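Local coordinates for fiber protein (Snake adenovirus 1, PDB 4UMI), which probably forms, as a homotrimer, the fibre spikes of the capsid vertices, through which the virion first attaches to a receptor on the host cell, at residues Pro99-Glu109 against Phe121-Gly129; Leu169-Gly177 against Leu186-Leu194. All blocks are in the same frame, centred on the assembly; numbering follows the deposited sequence.

Contact 1 of 2, residues Pro99-Glu109 against Phe121-Gly129; sequences PPSKTSLDIAE and FQAREEELG
Ile107 and Ala123 face each other as a hydrogen-bonded antiparallel pair, Ile107 N giving to Ala123 O at 2.9 Å and Ala123 N returning to Ile107 O. Similar pairs lie further along, Glu109 with Phe121 and Lys102 with Glu127, and Gly129 N closes the open end on Pro100 O. The ladder slips by one residue between Thr103 and Leu105. There Ser104 and Leu105 both face Glu125, a classic beta bulge: Glu125 O takes Ser104 N at 2.9 Å and Leu105 N only weakly at 3.4 Å. The strands 101-112 and 118-128 thus form a bulged hairpin at one side of a four-stranded antiparallel sheet of the fibre head.

Polar side chains add bonds on both faces. With chi1 at 50°, the Ser104 hydroxyl sits between its own N and carbonyl carbon and donates to Glu125 OE2 at 2.6 Å, on the anti side and somewhat out of the carboxylate plane. On the other face, Gln122 NE2 gives a straight bond (169°) to the syn lone pair of Asp106 OD1 at 2.8 Å, amide and carboxylate nearly coplanar. The other oxygen, Asp106 OD2, makes a long salt bridge of 3.5 Å with Arg124 NE, at the guanidinium edge. The stronger partners lie on the second subunit: Arg124 NH2 makes a salt bridge with Glu126 OE1 there and Gln122 NE2 bonds the same oxygen, while Gln122 OE1 accepts from Lys133 of that subunit, so this face lies at the trimer interface.

Apolar contact is on the side of Leu105 and Ala123, where Ile107 CG1 rests 3.8 Å from Ala123 CB and Phe159 of helix 154-161 packs against Leu105 and Ala123.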
loop_
_atom_site.group_PDB
_atom_site.type_symbol
_atom_site.label_atom_id
_atom_site.label_comp_id
_atom_site.label_asym_id
_atom_site.label_seq_id
_atom_site.Cartn_x
_atom_site.Cartn_y
_atom_site.Cartn_z
ATOM N N PRO A 99 -4.690 -21.141 0.786
ATOM C CA PRO A 99 -6.051 -21.371 1.241
ATOM C C PRO A 99 -7.031 -20.642 0.333
ATOM O O PRO A 99 -6.644 -19.814 -0.510
ATOM C CB PRO A 99 -6.067 -20.703 2.597
ATOM C CG PRO A 99 -5.129 -19.536 2.442
ATOM C CD PRO A 99 -4.013 -20.088 1.585
ATOM N N PRO A 100 -8.332 -20.916 0.483
ATOM C CA PRO A 100 -9.289 -20.177 -0.307
ATOM C C PRO A 100 -9.331 -18.708 0.145
ATOM O O PRO A 100 -9.050 -18.399 1.324
ATOM C CB PRO A 100 -10.608 -20.880 -0.006
ATOM C CG PRO A 100 -10.409 -21.538 1.266
ATOM C CD PRO A 100 -8.965 -21.905 1.359
ATOM N N SER A 101 -9.719 -17.791 -0.742
ATOM C CA SER A 101 -9.811 -16.374 -0.406
ATOM C C SER A 101 -10.976 -15.754 -1.140
ATOM O O SER A 101 -11.387 -16.252 -2.196
ATOM C CB SER A 101 -8.498 -15.683 -0.725
ATOM O OG SER A 101 -8.245 -15.738 -2.095
ATOM N N LYS A 102 -11.479 -14.648 -0.608
ATOM C CA LYS A 102 -12.453 -13.858 -1.313
ATOM C C LYS A 102 -12.430 -12.451 -0.776
ATOM O O LYS A 102 -11.954 -12.191 0.346
ATOM C CB LYS A 102 -13.859 -14.412 -1.192
ATOM C CG LYS A 102 -14.473 -14.295 0.180
ATOM C CD LYS A 102 -15.833 -14.961 0.182
ATOM C CE LYS A 102 -16.473 -14.940 1.544
ATOM N NZ LYS A 102 -17.846 -15.499 1.493
ATOM N N THR A 103 -12.954 -11.524 -1.565
ATOM C CA THR A 103 -13.245 -10.163 -1.110
ATOM C C THR A 103 -14.670 -10.095 -0.620
ATOM O O THR A 103 -15.589 -10.351 -1.399
ATOM C CB THR A 103 -13.038 -9.176 -2.232
ATOM O OG1 THR A 103 -11.707 -9.303 -2.735
ATOM C CG2 THR A 103 -13.233 -7.751 -1.754
ATOM N N SER A 104 -14.863 -9.862 0.675
ATOM C CA SER A 104 -16.175 -9.899 1.296
ATOM C C SER A 104 -16.806 -8.518 1.439
ATOM O O SER A 104 -17.996 -8.403 1.685
ATOM C CB SER A 104 -16.086 -10.587 2.647
ATOM O OG SER A 104 -15.046 -10.014 3.394
ATOM N N LEU A 105 -16.025 -7.458 1.232
ATOM C CA LEU A 105 -16.520 -6.078 1.255
ATOM C C LEU A 105 -15.612 -5.216 0.401
ATOM O O LEU A 105 -14.411 -5.319 0.501
ATOM C CB LEU A 105 -16.466 -5.502 2.675
ATOM C CG LEU A 105 -16.972 -4.075 2.872
ATOM C CD1 LEU A 105 -18.482 -4.001 2.735
ATOM C CD2 LEU A 105 -16.532 -3.524 4.217
ATOM N N ASP A 106 -16.201 -4.330 -0.397
ATOM C CA ASP A 106 -15.427 -3.314 -1.089
ATOM C C ASP A 106 -16.327 -2.143 -1.391
ATOM O O ASP A 106 -17.173 -2.256 -2.267
ATOM C CB ASP A 106 -14.743 -3.884 -2.344
ATOM C CG ASP A 106 -13.509 -3.105 -2.766
ATOM O OD1 ASP A 106 -13.152 -2.165 -2.063
ATOM O OD2 ASP A 106 -12.857 -3.491 -3.765
ATOM N N ILE A 107 -16.197 -1.063 -0.605
ATOM C CA ILE A 107 -17.073 0.104 -0.710
ATOM C C ILE A 107 -16.222 1.372 -0.740
ATOM O O ILE A 107 -15.100 1.385 -0.270
ATOM C CB ILE A 107 -18.083 0.193 0.481
ATOM C CG1 ILE A 107 -17.395 0.329 1.848
ATOM C CG2 ILE A 107 -19.041 -0.984 0.481
ATOM C CD1 ILE A 107 -18.288 0.592 3.053
ATOM N N ALA A 108 -16.747 2.454 -1.265
ATOM C CA ALA A 108 -16.091 3.733 -1.278
ATOM C C ALA A 108 -17.085 4.827 -1.026
ATOM O O ALA A 108 -18.278 4.686 -1.325
ATOM C CB ALA A 108 -15.377 3.991 -2.570
ATOM N N GLU A 109 -16.604 5.956 -0.503
ATOM C CA GLU A 109 -17.488 7.047 -0.097
ATOM C C GLU A 109 -16.694 8.346 -0.149
ATOM O O GLU A 109 -15.507 8.363 0.202
ATOM C CB GLU A 109 -17.927 6.736 1.332
ATOM C CG GLU A 109 -18.978 7.610 1.927
ATOM C CD GLU A 109 -19.457 6.989 3.214
ATOM O OE1 GLU A 109 -19.632 5.728 3.278
ATOM O OE2 GLU A 109 -19.672 7.764 4.155
ATOM N N PHE A 121 -12.683 7.771 0.681
ATOM C CA PHE A 121 -12.280 6.623 1.473
ATOM C C PHE A 121 -12.784 5.353 0.781
ATOM O O PHE A 121 -13.901 5.326 0.278
ATOM C CB PHE A 121 -12.835 6.689 2.870
ATOM C CG PHE A 121 -12.241 7.786 3.701
ATOM C CD1 PHE A 121 -11.031 7.610 4.332
ATOM C CD2 PHE A 121 -12.870 8.999 3.844
ATOM C CE1 PHE A 121 -10.475 8.618 5.090
ATOM C CE2 PHE A 121 -12.325 9.995 4.601
ATOM C CZ PHE A 121 -11.117 9.812 5.180
ATOM N N GLN A 122 -11.996 4.291 0.821
ATOM C CA GLN A 122 -12.395 2.962 0.384
ATOM C C GLN A 122 -12.178 2.006 1.528
ATOM O O GLN A 122 -11.118 2.012 2.163
ATOM C CB GLN A 122 -11.637 2.524 -0.882
ATOM C CG GLN A 122 -11.794 1.069 -1.294
ATOM C CD GLN A 122 -10.841 0.691 -2.370
ATOM O OE1 GLN A 122 -9.847 1.396 -2.621
ATOM N NE2 GLN A 122 -11.061 -0.464 -2.953
ATOM N N ALA A 123 -13.170 1.156 1.776
ATOM C CA ALA A 123 -13.090 0.145 2.812
ATOM C C ALA A 123 -13.188 -1.232 2.164
ATOM O O ALA A 123 -14.160 -1.521 1.466
ATOM C CB ALA A 123 -14.193 0.366 3.843
ATOM N N ARG A 124 -12.187 -2.068 2.395
ATOM C CA ARG A 124 -12.096 -3.376 1.783
ATOM C C ARG A 124 -11.897 -4.432 2.843
ATOM O O ARG A 124 -11.153 -4.218 3.784
ATOM C CB ARG A 124 -11.022 -3.399 0.696
ATOM C CG ARG A 124 -10.920 -4.658 -0.109
ATOM C CD ARG A 124 -9.636 -4.575 -0.939
ATOM N NE ARG A 124 -9.752 -3.736 -2.109
ATOM C CZ ARG A 124 -8.734 -3.401 -2.908
ATOM N NH1 ARG A 124 -7.494 -3.837 -2.638
ATOM N NH2 ARG A 124 -8.941 -2.616 -3.982
ATOM N N GLU A 125 -12.579 -5.573 2.702
ATOM C CA GLU A 125 -12.331 -6.734 3.540
ATOM C C GLU A 125 -11.983 -7.902 2.636
ATOM O O GLU A 125 -12.700 -8.234 1.683
ATOM C CB GLU A 125 -13.518 -7.061 4.443
ATOM C CG GLU A 125 -13.208 -8.240 5.333
ATOM C CD GLU A 125 -14.337 -8.617 6.247
ATOM O OE1 GLU A 125 -14.586 -7.914 7.230
ATOM O OE2 GLU A 125 -14.972 -9.649 6.003
ATOM N N GLU A 126 -10.862 -8.554 2.967
ATOM C CA GLU A 126 -10.441 -9.801 2.305
ATOM C C GLU A 126 -10.481 -10.896 3.365
ATOM O O GLU A 126 -10.089 -10.667 4.512
ATOM C CB GLU A 126 -9.001 -9.722 1.742
ATOM C CG GLU A 126 -8.648 -10.980 0.963
ATOM C CD GLU A 126 -7.193 -11.174 0.567
ATOM O OE1 GLU A 126 -6.365 -10.272 0.690
ATOM O OE2 GLU A 126 -6.853 -12.291 0.117
ATOM N N GLU A 127 -10.935 -12.080 3.000
ATOM C CA GLU A 127 -10.830 -13.232 3.852
ATOM C C GLU A 127 -9.905 -14.200 3.168
ATOM O O GLU A 127 -10.045 -14.455 1.973
ATOM C CB GLU A 127 -12.186 -13.838 4.071
ATOM C CG GLU A 127 -13.139 -12.941 4.849
ATOM C CD GLU A 127 -14.561 -13.419 4.827
ATOM O OE1 GLU A 127 -14.829 -14.526 4.367
ATOM O OE2 GLU A 127 -15.428 -12.658 5.265
ATOM N N LEU A 128 -8.963 -14.786 3.893
ATOM C CA LEU A 128 -8.048 -15.777 3.279
ATOM C C LEU A 128 -7.777 -16.812 4.343
ATOM O O LEU A 128 -7.184 -16.513 5.408
ATOM C CB LEU A 128 -6.756 -15.170 2.728
ATOM C CG LEU A 128 -5.769 -14.434 3.582
ATOM C CD1 LEU A 128 -4.427 -14.355 2.833
ATOM C CD2 LEU A 128 -6.309 -13.043 3.839
ATOM N N GLY A 129 -8.210 -18.037 4.102
ATOM C CA GLY A 129 -8.049 -19.054 5.109
ATOM C C GLY A 129 -8.674 -18.649 6.414
ATOM O O GLY A 129 -9.840 -18.253 6.452
#

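Contact 2 of 2, residues Leu169-Gly177 against Leu186-Leu194; sequences LIAFPLGTG and LTLEISRSL
Leu188 reaches across to three partners with a single methyl. With CG anti to the backbone N (chi1 166°) and chi2 near 64°, Leu188 CD1 is brought against Gly177, 3.9 Å from Gly177 CA. Leu188 CD1 also meets the Phe172 ring at its edge, near the ring plane, 4.2 Å from Phe172 CE2, while the Ile170 side chain crosses that of Leu188 at about a right angle. Ile170 CG1 in turn lies over one face of the Phe172 ring, toward its rim.

At the other end Leu194 turns CD2 toward Leu174, 4.0 Å from Leu174 CB, and Arg192 lays its CD 3.2 Å from Leu174 O. Between these two groups Ser191 grips Thr176 twice. Ser191 OG accepts Thr176 N at 3.0 Å in a nearly straight bond (174°), and Ser191 N returns to Thr176 O at 2.9 Å, so a side-chain oxygen stands in for a strand carbonyl just where the regular pairing stops. Gly177 with Ile190 is the non-hydrogen-bonded pair beside it.

This is the open end of the hairpin 175-182/185-190, whose strands are inner members of a four-stranded antiparallel sheet, flanked by 168-172 and 148-151; Ile170 and Phe172 also pack on Ala138 of strand 131-140.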
loop_
_atom_site.group_PDB
_atom_site.type_symbol
_atom_site.label_atom_id
_atom_site.label_comp_id
_atom_site.label_asym_id
_atom_site.label_seq_id
_atom_site.Cartn_x
_atom_site.Cartn_y
_atom_site.Cartn_z
ATOM N N LEU A 169 -4.208 4.058 12.327
ATOM C CA LEU A 169 -2.980 4.776 12.094
ATOM C C LEU A 169 -2.655 4.669 10.631
ATOM O O LEU A 169 -2.647 3.570 10.081
ATOM C CB LEU A 169 -1.887 4.159 12.969
ATOM C CG LEU A 169 -0.516 4.776 12.900
ATOM C CD1 LEU A 169 -0.541 6.222 13.386
ATOM C CD2 LEU A 169 0.482 3.943 13.711
ATOM N N ILE A 170 -2.442 5.786 9.949
ATOM C CA ILE A 170 -2.296 5.816 8.520
ATOM C C ILE A 170 -1.159 6.703 8.080
ATOM O O ILE A 170 -1.033 7.835 8.526
ATOM C CB ILE A 170 -3.627 6.184 7.844
ATOM C CG1 ILE A 170 -3.545 6.112 6.324
ATOM C CG2 ILE A 170 -4.158 7.530 8.281
ATOM C CD1 ILE A 170 -4.895 5.970 5.641
ATOM N N ALA A 171 -0.298 6.210 7.209
ATOM C CA ALA A 171 0.784 6.964 6.635
ATOM C C ALA A 171 0.399 7.574 5.301
ATOM O O ALA A 171 -0.041 6.893 4.399
ATOM C CB ALA A 171 2.021 6.096 6.436
ATOM N N PHE A 172 0.612 8.878 5.170
ATOM C CA PHE A 172 0.534 9.591 3.901
ATOM C C PHE A 172 1.959 10.011 3.509
ATOM O O PHE A 172 2.855 9.929 4.345
ATOM C CB PHE A 172 -0.387 10.828 4.044
ATOM C CG PHE A 172 -1.812 10.518 4.321
ATOM C CD1 PHE A 172 -2.634 10.033 3.310
ATOM C CD2 PHE A 172 -2.351 10.675 5.587
ATOM C CE1 PHE A 172 -3.991 9.781 3.539
ATOM C CE2 PHE A 172 -3.692 10.386 5.796
ATOM C CZ PHE A 172 -4.485 9.921 4.792
ATOM N N PRO A 173 2.169 10.506 2.307
ATOM C CA PRO A 173 3.560 10.779 1.947
ATOM C C PRO A 173 4.230 11.820 2.837
ATOM O O PRO A 173 5.408 11.680 3.171
ATOM C CB PRO A 173 3.466 11.240 0.509
ATOM C CG PRO A 173 2.309 10.460 -0.024
ATOM C CD PRO A 173 1.294 10.456 1.128
ATOM N N LEU A 174 3.493 12.827 3.275
ATOM C CA LEU A 174 4.083 13.945 4.035
ATOM C C LEU A 174 3.764 13.962 5.508
ATOM O O LEU A 174 4.183 14.857 6.238
ATOM C CB LEU A 174 3.672 15.276 3.399
ATOM C CG LEU A 174 4.005 15.393 1.914
ATOM C CD1 LEU A 174 3.547 16.714 1.325
ATOM C CD2 LEU A 174 5.485 15.191 1.641
ATOM N N GLY A 175 3.083 12.969 6.020
ATOM C CA GLY A 175 2.813 12.910 7.451
ATOM C C GLY A 175 1.942 11.745 7.829
ATOM O O GLY A 175 1.590 10.945 6.985
ATOM N N THR A 176 1.578 11.664 9.086
ATOM C CA THR A 176 0.863 10.534 9.640
ATOM C C THR A 176 -0.518 11.030 10.085
ATOM O O THR A 176 -0.681 12.150 10.516
ATOM C CB THR A 176 1.614 10.028 10.923
ATOM O OG1 THR A 176 3.018 9.887 10.625
ATOM C CG2 THR A 176 1.007 8.770 11.396
ATOM N N GLY A 177 -1.489 10.150 10.018
ATOM C CA GLY A 177 -2.808 10.464 10.525
ATOM C C GLY A 177 -3.376 9.368 11.392
ATOM O O GLY A 177 -2.856 8.231 11.442
ATOM N N LEU A 186 -16.600 10.988 11.131
ATOM C CA LEU A 186 -15.211 10.579 10.954
ATOM C C LEU A 186 -14.302 11.735 11.326
ATOM O O LEU A 186 -14.560 12.866 10.897
ATOM C CB LEU A 186 -15.029 10.158 9.508
ATOM C CG LEU A 186 -13.620 9.757 9.102
ATOM C CD1 LEU A 186 -13.670 8.708 8.008
ATOM C CD2 LEU A 186 -12.774 10.928 8.646
ATOM N N THR A 187 -13.245 11.439 12.067
ATOM C CA THR A 187 -12.171 12.375 12.300
ATOM C C THR A 187 -10.852 11.807 11.788
ATOM O O THR A 187 -10.567 10.649 12.068
ATOM C CB THR A 187 -12.003 12.726 13.784
ATOM O OG1 THR A 187 -13.196 13.353 14.267
ATOM C CG2 THR A 187 -10.822 13.692 14.024
ATOM N N LEU A 188 -10.097 12.633 11.044
ATOM C CA LEU A 188 -8.734 12.286 10.653
ATOM C C LEU A 188 -7.873 13.354 11.310
ATOM O O LEU A 188 -7.914 14.525 10.909
ATOM C CB LEU A 188 -8.582 12.315 9.131
ATOM C CG LEU A 188 -7.093 12.287 8.659
ATOM C CD1 LEU A 188 -6.333 11.039 9.010
ATOM C CD2 LEU A 188 -6.961 12.651 7.221
ATOM N N GLU A 189 -7.102 12.933 12.296
ATOM C CA GLU A 189 -6.151 13.830 12.970
ATOM C C GLU A 189 -4.806 13.684 12.301
ATOM O O GLU A 189 -4.486 12.584 11.907
ATOM C CB GLU A 189 -6.015 13.423 14.446
ATOM C CG GLU A 189 -7.288 13.527 15.230
ATOM C CD GLU A 189 -7.071 13.704 16.698
ATOM O OE1 GLU A 189 -5.997 13.294 17.247
ATOM O OE2 GLU A 189 -8.005 14.266 17.303
ATOM N N ILE A 190 -4.036 14.755 12.175
ATOM C CA ILE A 190 -2.794 14.735 11.440
ATOM C C ILE A 190 -1.607 15.242 12.236
ATOM O O ILE A 190 -1.707 16.119 13.047
ATOM C CB ILE A 190 -2.891 15.512 10.104
ATOM C CG1 ILE A 190 -3.346 16.970 10.319
ATOM C CG2 ILE A 190 -3.869 14.820 9.203
ATOM C CD1 ILE A 190 -3.405 17.788 9.068
ATOM N N SER A 191 -0.454 14.665 11.971
ATOM C CA SER A 191 0.785 14.944 12.695
ATOM C C SER A 191 1.358 16.303 12.378
ATOM O O SER A 191 2.093 16.843 13.177
ATOM C CB SER A 191 1.844 13.849 12.438
ATOM O OG SER A 191 2.210 13.797 11.072
ATOM N N ARG A 192 1.064 16.788 11.202
ATOM C CA ARG A 192 1.588 18.030 10.699
ATOM C C ARG A 192 0.631 18.517 9.616
ATOM O O ARG A 192 -0.134 17.695 9.076
ATOM C CB ARG A 192 3.007 17.905 10.205
ATOM C CG ARG A 192 3.093 17.103 8.958
ATOM C CD ARG A 192 4.466 17.240 8.318
ATOM N NE ARG A 192 5.481 16.628 9.167
ATOM C CZ ARG A 192 6.782 16.895 9.132
ATOM N NH1 ARG A 192 7.276 17.803 8.301
ATOM N NH2 ARG A 192 7.606 16.257 9.961
ATOM N N SER A 193 0.636 19.802 9.307
ATOM C CA SER A 193 -0.130 20.294 8.205
ATOM C C SER A 193 0.374 19.652 6.928
ATOM O O SER A 193 1.568 19.405 6.788
ATOM C CB SER A 193 -0.032 21.820 8.154
ATOM O OG SER A 193 -0.608 22.313 9.374
ATOM N N LEU A 194 -0.525 19.322 6.021
ATOM C CA LEU A 194 -0.161 18.598 4.793
ATOM C C LEU A 194 -0.461 19.469 3.572
ATOM O O LEU A 194 -1.619 19.740 3.267
ATOM C CB LEU A 194 -0.933 17.272 4.688
ATOM C CG LEU A 194 -0.798 16.317 5.847
ATOM C CD1 LEU A 194 -1.735 15.136 5.701
ATOM C CD2 LEU A 194 0.609 15.809 5.971
#

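From the N terminus, the chain first runs out along strand 101-112 and returns along 118-128, so contact 1 closes a local loop of 11 residues. Strand 131-140, strand 148-151 and helix 154-161 follow before the chain reaches strand 168-172, where contact 2 begins; it closes a second short loop, between Gly177 and Leu186. The two loops stand in series, neither enclosing nor crossing the other. Each ties hairpin strands within a different four-stranded antiparallel sheet, and the centres of contacts 1 and 2 lie about 24 Å apart on opposite sides of the chain's centre. The sheets nevertheless meet directly: Phe121 CE2 of contact 1 packs 3.9 Å from Leu186 CD1 of contact 2.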